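Local atomic coordinates of lipolytic enzyme (Clostridium thermocellum, PDB entry 2VPT), a protein that removes acetyl groups from acetylated xylan, this chain being the catalytic domain of a cellulosomal family 3 carbohydrate esterase. Residues 133-136 against 137-140; 143-146 against 147-151; 180-183 against 184-188. All coordinates share one frame; numbering follows the deposited sequence.

The three contacts are local, each lying along a single run of chain, and all belong to the SGNH (GDSL) hydrolase fold, in which helices pack around a largely parallel sheet. Contact 1 opens the short helix 136-139 and contact 2 lies in helix 142-151, which follows it in the chain; their centres are 18 Å apart. Contact 3 starts the long helix 181-203, with its centre 19 Å from that of contact 1 and 27 Å from that of contact 2. Of the three, contact 3 is the one placed near the probable S14-H178-D175 catalytic triad. The bound calcium ion belongs to a separate site, formed by D43, F44, D57 and D59.

Contact 1: 133-136 against 137-140; sequences EAIK and QYNA
N139 lies against the carbonyl of I135, one turn back; its side chain only brushes that oxygen, while its backbone N bonds it. Its CB points toward 133-136 and rests 3.6 Å from K136 O. With CG beside its own backbone N (chi1 -75°), the amide carbon CG comes 3.6 Å from I135 O; OD1 passes a little farther from that same carbonyl oxygen. At the tip, ND2 lies 4.1 Å from I135 CG2, the two side chains crossing at a slant. This tip is not left to apolar company: ND2 donates to Y128 O and OD1 is also hydrogen-bonded, which explains how a buried position can hold an asparagine.

The backbone below is the first turn of helix 136-139. I135 O takes the N-H of N139 at 2.9 Å, nearly straight at 170°, and a weak bond from Y138 N besides. On the exposed side a water bridges the two segments, donating to A134 O and to Q137 OE1, the latter at 2.6 Å; the extended glutamine is long and polar enough to meet it there. K136, also outward, stretches its chain back to E133, where NZ forms a salt bridge of 2.8 Å with OE1, as suits two exposed opposite charges three residues apart.

On the inner side, I135 CD1 lies 4.3 Å from Y138 CD2, an apolar touch at the ring. The ring leads on to a hydroxyl that bonds I91 O, just beyond strand 86-90, and it packs on L102, between helices 93-99 and 104-117. I135 packs on Y128 and N139 on D127, so the short helix is seated on the loop leaving strand 122-126.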
loop_
_atom_site.group_PDB
_atom_site.type_symbol
_atom_site.label_atom_id
_atom_site.label_comp_id
_atom_site.label_asym_id
_atom_site.label_seq_id
_atom_site.Cartn_x
_atom_site.Cartn_y
_atom_site.Cartn_z
ATOM N N GLU A 133 -0.079 -23.676 5.345
ATOM C CA GLU A 133 -0.954 -24.832 5.548
ATOM C C GLU A 133 -1.981 -24.600 6.662
ATOM O O GLU A 133 -3.138 -25.000 6.538
ATOM C CB GLU A 133 -0.093 -26.080 5.843
ATOM C CG GLU A 133 -0.832 -27.333 6.326
ATOM C CD GLU A 133 -1.353 -28.225 5.207
ATOM O OE1 GLU A 133 -1.388 -27.783 4.033
ATOM O OE2 GLU A 133 -1.736 -29.381 5.513
ATOM N N ALA A 134 -1.563 -23.918 7.727
ATOM C CA ALA A 134 -2.409 -23.657 8.882
ATOM C C ALA A 134 -3.719 -22.948 8.535
ATOM O O ALA A 134 -4.711 -23.111 9.228
ATOM C CB ALA A 134 -1.644 -22.837 9.918
ATOM N N ILE A 135 -3.731 -22.160 7.461
ATOM C CA ILE A 135 -4.928 -21.401 7.113
ATOM C C ILE A 135 -6.113 -22.308 6.735
ATOM O O ILE A 135 -7.268 -21.905 6.851
ATOM C CB ILE A 135 -4.634 -20.387 5.983
ATOM C CG1 ILE A 135 -5.666 -19.263 5.977
ATOM C CG2 ILE A 135 -4.662 -21.050 4.596
ATOM C CD1 ILE A 135 -5.654 -18.366 7.167
ATOM N N LYS A 136 -5.824 -23.544 6.324
ATOM C CA LYS A 136 -6.888 -24.476 5.942
ATOM C C LYS A 136 -7.886 -24.709 7.087
ATOM O O LYS A 136 -9.068 -24.944 6.861
ATOM C CB LYS A 136 -6.291 -25.811 5.492
ATOM C CG LYS A 136 -5.445 -25.741 4.214
ATOM C CD LYS A 136 -4.946 -27.129 3.820
ATOM C CE LYS A 136 -4.058 -27.089 2.604
ATOM N NZ LYS A 136 -3.458 -28.425 2.317
ATOM N N GLN A 137 -7.414 -24.616 8.327
ATOM C CA GLN A 137 -8.285 -24.794 9.475
ATOM C C GLN A 137 -9.371 -23.725 9.538
ATOM O O GLN A 137 -10.512 -23.984 9.917
ATOM C CB GLN A 137 -7.472 -24.764 10.771
ATOM C CG GLN A 137 -8.203 -25.361 11.954
ATOM C CD GLN A 137 -7.415 -25.327 13.253
ATOM O OE1 GLN A 137 -6.408 -24.628 13.390
ATOM N NE2 GLN A 137 -7.893 -26.079 14.222
ATOM N N TYR A 138 -8.998 -22.497 9.176
ATOM C CA TYR A 138 -9.952 -21.392 9.105
ATOM C C TYR A 138 -10.821 -21.502 7.844
ATOM O O TYR A 138 -12.033 -21.323 7.908
ATOM C CB TYR A 138 -9.209 -20.053 9.136
ATOM C CG TYR A 138 -10.089 -18.842 8.988
ATOM C CD1 TYR A 138 -11.186 -18.649 9.796
ATOM C CD2 TYR A 138 -9.825 -17.881 8.028
ATOM C CE1 TYR A 138 -11.991 -17.559 9.671
ATOM C CE2 TYR A 138 -10.629 -16.790 7.887
ATOM C CZ TYR A 138 -11.715 -16.619 8.700
ATOM O OH TYR A 138 -12.556 -15.532 8.587
ATOM N N ASN A 139 -10.211 -21.842 6.718
ATOM C CA ASN A 139 -10.985 -22.029 5.481
ATOM C C ASN A 139 -12.165 -22.971 5.727
ATOM O O ASN A 139 -13.276 -22.729 5.247
ATOM C CB ASN A 139 -10.121 -22.630 4.376
ATOM C CG ASN A 139 -9.155 -21.645 3.762
ATOM O OD1 ASN A 139 -9.214 -20.440 4.009
ATOM N ND2 ASN A 139 -8.258 -22.162 2.939
ATOM N N ALA A 140 -11.925 -24.042 6.491
ATOM C CA ALA A 140 -12.948 -25.055 6.719
ATOM C C ALA A 140 -14.241 -24.493 7.269
ATOM O O ALA A 140 -15.315 -25.009 6.960
ATOM C CB ALA A 140 -12.423 -26.135 7.660
HETATM O O HOH W 1 -4.402 -23.887 11.968
#

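Contact 2: 143-146 against 147-151; sequences PGIV and QQKAN
I145 and K149 stand one turn apart on helix 142-151, one of the outer helices of the SGNH hydrolase fold, and both incline to helix 104-117. The side chains touch at one point, I145 CG2 to K149 CE, 4.4 Å. K149 CG passes 3.2 Å from I145 O, the carbonyl one turn back, and a bend at chi2 of -92° then turns the chain outward so that CE reaches the isoleucine methyl. Lysine fits this edge because its stem is apolar, packing on I111 and V156, while NZ forms a salt bridge with D112 and a hydrogen bond with S108.

V146 turns to the sheet instead, and its side chain packs on V156 and F158 of strand 156-159; a compact beta-branched residue suits this buried face. P143 also touches F158, and in the first turn a proline costs the helix no regular bond. The backbone bonds are regular except at K149 N, which makes two weak bonds, to I145 O and V146 O, whereas A150 N meets V146 O soundly at 3.0 Å.

Q147 and Q148 are both exposed, on neighbouring sides of the helix. Q148 CB comes 3.4 Å from G144 O and its chain then extends outward. Q147 differs by bending: with CG anti to N (chi1 -167°) and a turn at chi2, its amide swings along the helix to N151. There NE2 donates to N151 OD1 at 2.7 Å, the acceptor lying in the Q147 amide plane but the donor standing 41° above the plane of the asparagine carbonyl.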
loop_
_atom_site.group_PDB
_atom_site.type_symbol
_atom_site.label_atom_id
_atom_site.label_comp_id
_atom_site.label_asym_id
_atom_site.label_seq_id
_atom_site.Cartn_x
_atom_site.Cartn_y
_atom_site.Cartn_z
ATOM N N PRO A 143 -17.458 -21.798 4.598
ATOM C CA PRO A 143 -18.656 -22.123 3.802
ATOM C C PRO A 143 -19.941 -22.318 4.613
ATOM O O PRO A 143 -21.018 -21.913 4.189
ATOM C CB PRO A 143 -18.276 -23.417 3.086
ATOM C CG PRO A 143 -16.844 -23.582 3.231
ATOM C CD PRO A 143 -16.340 -22.705 4.313
ATOM N N GLY A 144 -19.830 -22.951 5.784
ATOM C CA GLY A 144 -21.000 -23.177 6.620
ATOM C C GLY A 144 -21.584 -21.908 7.199
ATOM O O GLY A 144 -22.798 -21.756 7.301
ATOM N N ILE A 145 -20.710 -20.962 7.555
ATOM C CA ILE A 145 -21.160 -19.684 8.069
ATOM C C ILE A 145 -21.934 -18.943 6.977
ATOM O O ILE A 145 -23.015 -18.404 7.207
ATOM C CB ILE A 145 -19.973 -18.807 8.548
ATOM C CG1 ILE A 145 -19.346 -19.404 9.816
ATOM C CG2 ILE A 145 -20.416 -17.391 8.804
ATOM C CD1 ILE A 145 -17.912 -18.968 10.024
ATOM N N VAL A 146 -21.370 -18.912 5.771
ATOM C CA VAL A 146 -22.034 -18.210 4.680
ATOM C C VAL A 146 -23.369 -18.875 4.341
ATOM O O VAL A 146 -24.367 -18.194 4.173
ATOM C CB VAL A 146 -21.133 -18.118 3.441
ATOM C CG1 VAL A 146 -21.924 -17.579 2.254
ATOM C CG2 VAL A 146 -19.910 -17.225 3.737
ATOM N N GLN A 147 -23.377 -20.206 4.287
ATOM C CA GLN A 147 -24.592 -20.932 3.898
ATOM C C GLN A 147 -25.757 -20.718 4.869
ATOM O O GLN A 147 -26.898 -20.582 4.439
ATOM C CB GLN A 147 -24.301 -22.413 3.722
ATOM C CG GLN A 147 -25.429 -23.186 3.024
ATOM C CD GLN A 147 -25.672 -22.710 1.601
ATOM O OE1 GLN A 147 -24.765 -22.718 0.761
ATOM N NE2 GLN A 147 -26.894 -22.281 1.328
ATOM N N GLN A 148 -25.451 -20.671 6.165
ATOM C CA GLN A 148 -26.428 -20.367 7.229
ATOM C C GLN A 148 -27.144 -19.030 6.979
ATOM O O GLN A 148 -28.361 -18.928 7.092
ATOM C CB GLN A 148 -25.681 -20.362 8.578
ATOM C CG GLN A 148 -26.474 -20.371 9.890
ATOM C CD GLN A 148 -25.588 -20.775 11.086
ATOM O OE1 GLN A 148 -24.507 -21.353 10.909
ATOM N NE2 GLN A 148 -26.048 -20.484 12.299
ATOM N N LYS A 149 -26.382 -18.008 6.582
ATOM C CA LYS A 149 -26.931 -16.671 6.369
ATOM C C LYS A 149 -27.729 -16.636 5.065
ATOM O O LYS A 149 -28.789 -16.016 4.987
ATOM C CB LYS A 149 -25.809 -15.632 6.276
ATOM C CG LYS A 149 -24.746 -15.684 7.365
ATOM C CD LYS A 149 -25.062 -14.796 8.524
ATOM C CE LYS A 149 -23.957 -14.872 9.568
ATOM N NZ LYS A 149 -24.476 -14.560 10.910
ATOM N N ALA A 150 -27.205 -17.298 4.039
ATOM C CA ALA A 150 -27.877 -17.367 2.739
ATOM C C ALA A 150 -29.224 -18.085 2.844
ATOM O O ALA A 150 -30.218 -17.647 2.266
ATOM C CB ALA A 150 -26.992 -18.060 1.735
ATOM N N ASN A 151 -29.249 -19.187 3.586
ATOM C CA ASN A 151 -30.499 -19.934 3.799
ATOM C C ASN A 151 -31.575 -19.082 4.479
ATOM O O ASN A 151 -32.775 -19.310 4.277
ATOM C CB ASN A 151 -30.230 -21.208 4.613
ATOM C CG ASN A 151 -29.429 -22.260 3.840
ATOM O OD1 ASN A 151 -29.285 -22.196 2.616
ATOM N ND2 ASN A 151 -28.915 -23.246 4.561
#

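Contact 3: 180-183 against 184-188; sequences SEIG and YKKIA
Two groups grip S180 OG: it accepts from G183 N at 3.0 Å and is hydrogen-bonded to T170 O. The bond from G183 N makes the serine an N-cap, sitting just before helix 181-203, the last and longest helix of this chain of the SGNH hydrolase fold. A short hydroxyl side chain suits the role, since chi1 of 64° carries OG to the amide hydrogen of the first turn. S180 O in turn accepts from Y184 N at 2.9 Å, an ordinary helical backbone bond.

Y184 sets its ring obliquely beside the cap, CD2 only 3.4 Å from S180 O. The aromatic body packs on L179 and S26, and the hydroxyl bonds M19 O, so a tyrosine fills a buried place and still satisfies its polar end. The ring lies near the probable catalytic triad without touching it.

On another flank, K186 is extended beyond CG. Its CG lies 3.6 Å from I182 O, and CE comes 4.3 Å from I182 CG2; NZ then reaches a salt bridge with D171 and a hydrogen bond with Q165 O, tying the helix start to helix 168-171 and the loop before it. K185, on an exposed face, places CB 3.4 Å from I182 O and leads away to E30. One turn further along the helix, I187 N bonds G183 O at 3.0 Å, and I187 CG1 lies 3.4 Å from that oxygen.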
loop_
_atom_site.group_PDB
_atom_site.type_symbol
_atom_site.label_atom_id
_atom_site.label_comp_id
_atom_site.label_asym_id
_atom_site.label_seq_id
_atom_site.Cartn_x
_atom_site.Cartn_y
_atom_site.Cartn_z
ATOM N N SER A 180 2.304 -13.964 -5.407
ATOM C CA SER A 180 2.964 -13.305 -6.521
ATOM C C SER A 180 1.943 -12.665 -7.454
ATOM O O SER A 180 0.730 -12.845 -7.300
ATOM C CB SER A 180 3.724 -14.348 -7.325
ATOM O OG SER A 180 2.793 -15.266 -7.872
ATOM N N GLU A 181 2.419 -11.945 -8.467
ATOM C CA GLU A 181 1.535 -11.406 -9.484
ATOM C C GLU A 181 0.713 -12.516 -10.156
ATOM O O GLU A 181 -0.485 -12.363 -10.387
ATOM C CB GLU A 181 2.368 -10.640 -10.514
ATOM C CG GLU A 181 1.608 -9.735 -11.432
ATOM C CD GLU A 181 2.553 -8.775 -12.150
ATOM O OE1 GLU A 181 3.515 -9.261 -12.773
ATOM O OE2 GLU A 181 2.359 -7.541 -12.070
ATOM N N ILE A 182 1.363 -13.632 -10.466
ATOM C CA ILE A 182 0.671 -14.777 -11.034
ATOM C C ILE A 182 -0.381 -15.333 -10.077
ATOM O O ILE A 182 -1.497 -15.620 -10.482
ATOM C CB ILE A 182 1.666 -15.866 -11.475
ATOM C CG1 ILE A 182 2.270 -15.466 -12.819
ATOM C CG2 ILE A 182 0.975 -17.232 -11.603
ATOM C CD1 ILE A 182 1.378 -15.797 -14.006
ATOM N N GLY A 183 -0.040 -15.443 -8.797
ATOM C CA GLY A 183 -0.988 -15.922 -7.807
ATOM C C GLY A 183 -2.199 -15.013 -7.709
ATOM O O GLY A 183 -3.326 -15.481 -7.648
ATOM N N TYR A 184 -1.974 -13.700 -7.709
ATOM C CA TYR A 184 -3.090 -12.770 -7.673
ATOM C C TYR A 184 -3.980 -12.858 -8.913
ATOM O O TYR A 184 -5.186 -12.670 -8.825
ATOM C CB TYR A 184 -2.623 -11.330 -7.450
ATOM C CG TYR A 184 -2.300 -10.982 -6.011
ATOM C CD1 TYR A 184 -3.269 -11.083 -5.034
ATOM C CD2 TYR A 184 -1.066 -10.474 -5.649
ATOM C CE1 TYR A 184 -3.007 -10.724 -3.711
ATOM C CE2 TYR A 184 -0.784 -10.133 -4.339
ATOM C CZ TYR A 184 -1.759 -10.261 -3.368
ATOM O OH TYR A 184 -1.505 -9.901 -2.041
ATOM N N LYS A 185 -3.384 -13.148 -10.070
ATOM C CA LYS A 185 -4.170 -13.344 -11.280
ATOM C C LYS A 185 -5.068 -14.560 -11.168
ATOM O O LYS A 185 -6.228 -14.503 -11.531
ATOM C CB LYS A 185 -3.267 -13.472 -12.510
ATOM C CG LYS A 185 -2.790 -12.165 -13.075
ATOM C CD LYS A 185 -1.998 -12.394 -14.348
ATOM C CE LYS A 185 -2.768 -13.105 -15.431
ATOM N NZ LYS A 185 -1.968 -13.092 -16.702
ATOM N N LYS A 186 -4.537 -15.656 -10.640
ATOM C CA LYS A 186 -5.375 -16.834 -10.384
ATOM C C LYS A 186 -6.534 -16.511 -9.437
ATOM O O LYS A 186 -7.668 -16.933 -9.638
ATOM C CB LYS A 186 -4.543 -17.976 -9.796
ATOM C CG LYS A 186 -3.532 -18.611 -10.764
ATOM C CD LYS A 186 -2.825 -19.793 -10.077
ATOM C CE LYS A 186 -1.752 -20.451 -10.923
ATOM N NZ LYS A 186 -1.206 -21.655 -10.245
ATOM N N ILE A 187 -6.244 -15.748 -8.385
ATOM C CA ILE A 187 -7.274 -15.353 -7.433
ATOM C C ILE A 187 -8.338 -14.479 -8.094
ATOM O O ILE A 187 -9.525 -14.685 -7.909
ATOM C CB ILE A 187 -6.621 -14.640 -6.219
ATOM C CG1 ILE A 187 -5.802 -15.634 -5.379
ATOM C CG2 ILE A 187 -7.657 -13.893 -5.373
ATOM C CD1 ILE A 187 -6.613 -16.663 -4.641
ATOM N N ALA A 188 -7.902 -13.519 -8.912
ATOM C CA ALA A 188 -8.832 -12.685 -9.666
ATOM C C ALA A 188 -9.792 -13.518 -10.520
ATOM O O ALA A 188 -10.977 -13.217 -10.611
ATOM C CB ALA A 188 -8.071 -11.721 -10.558
#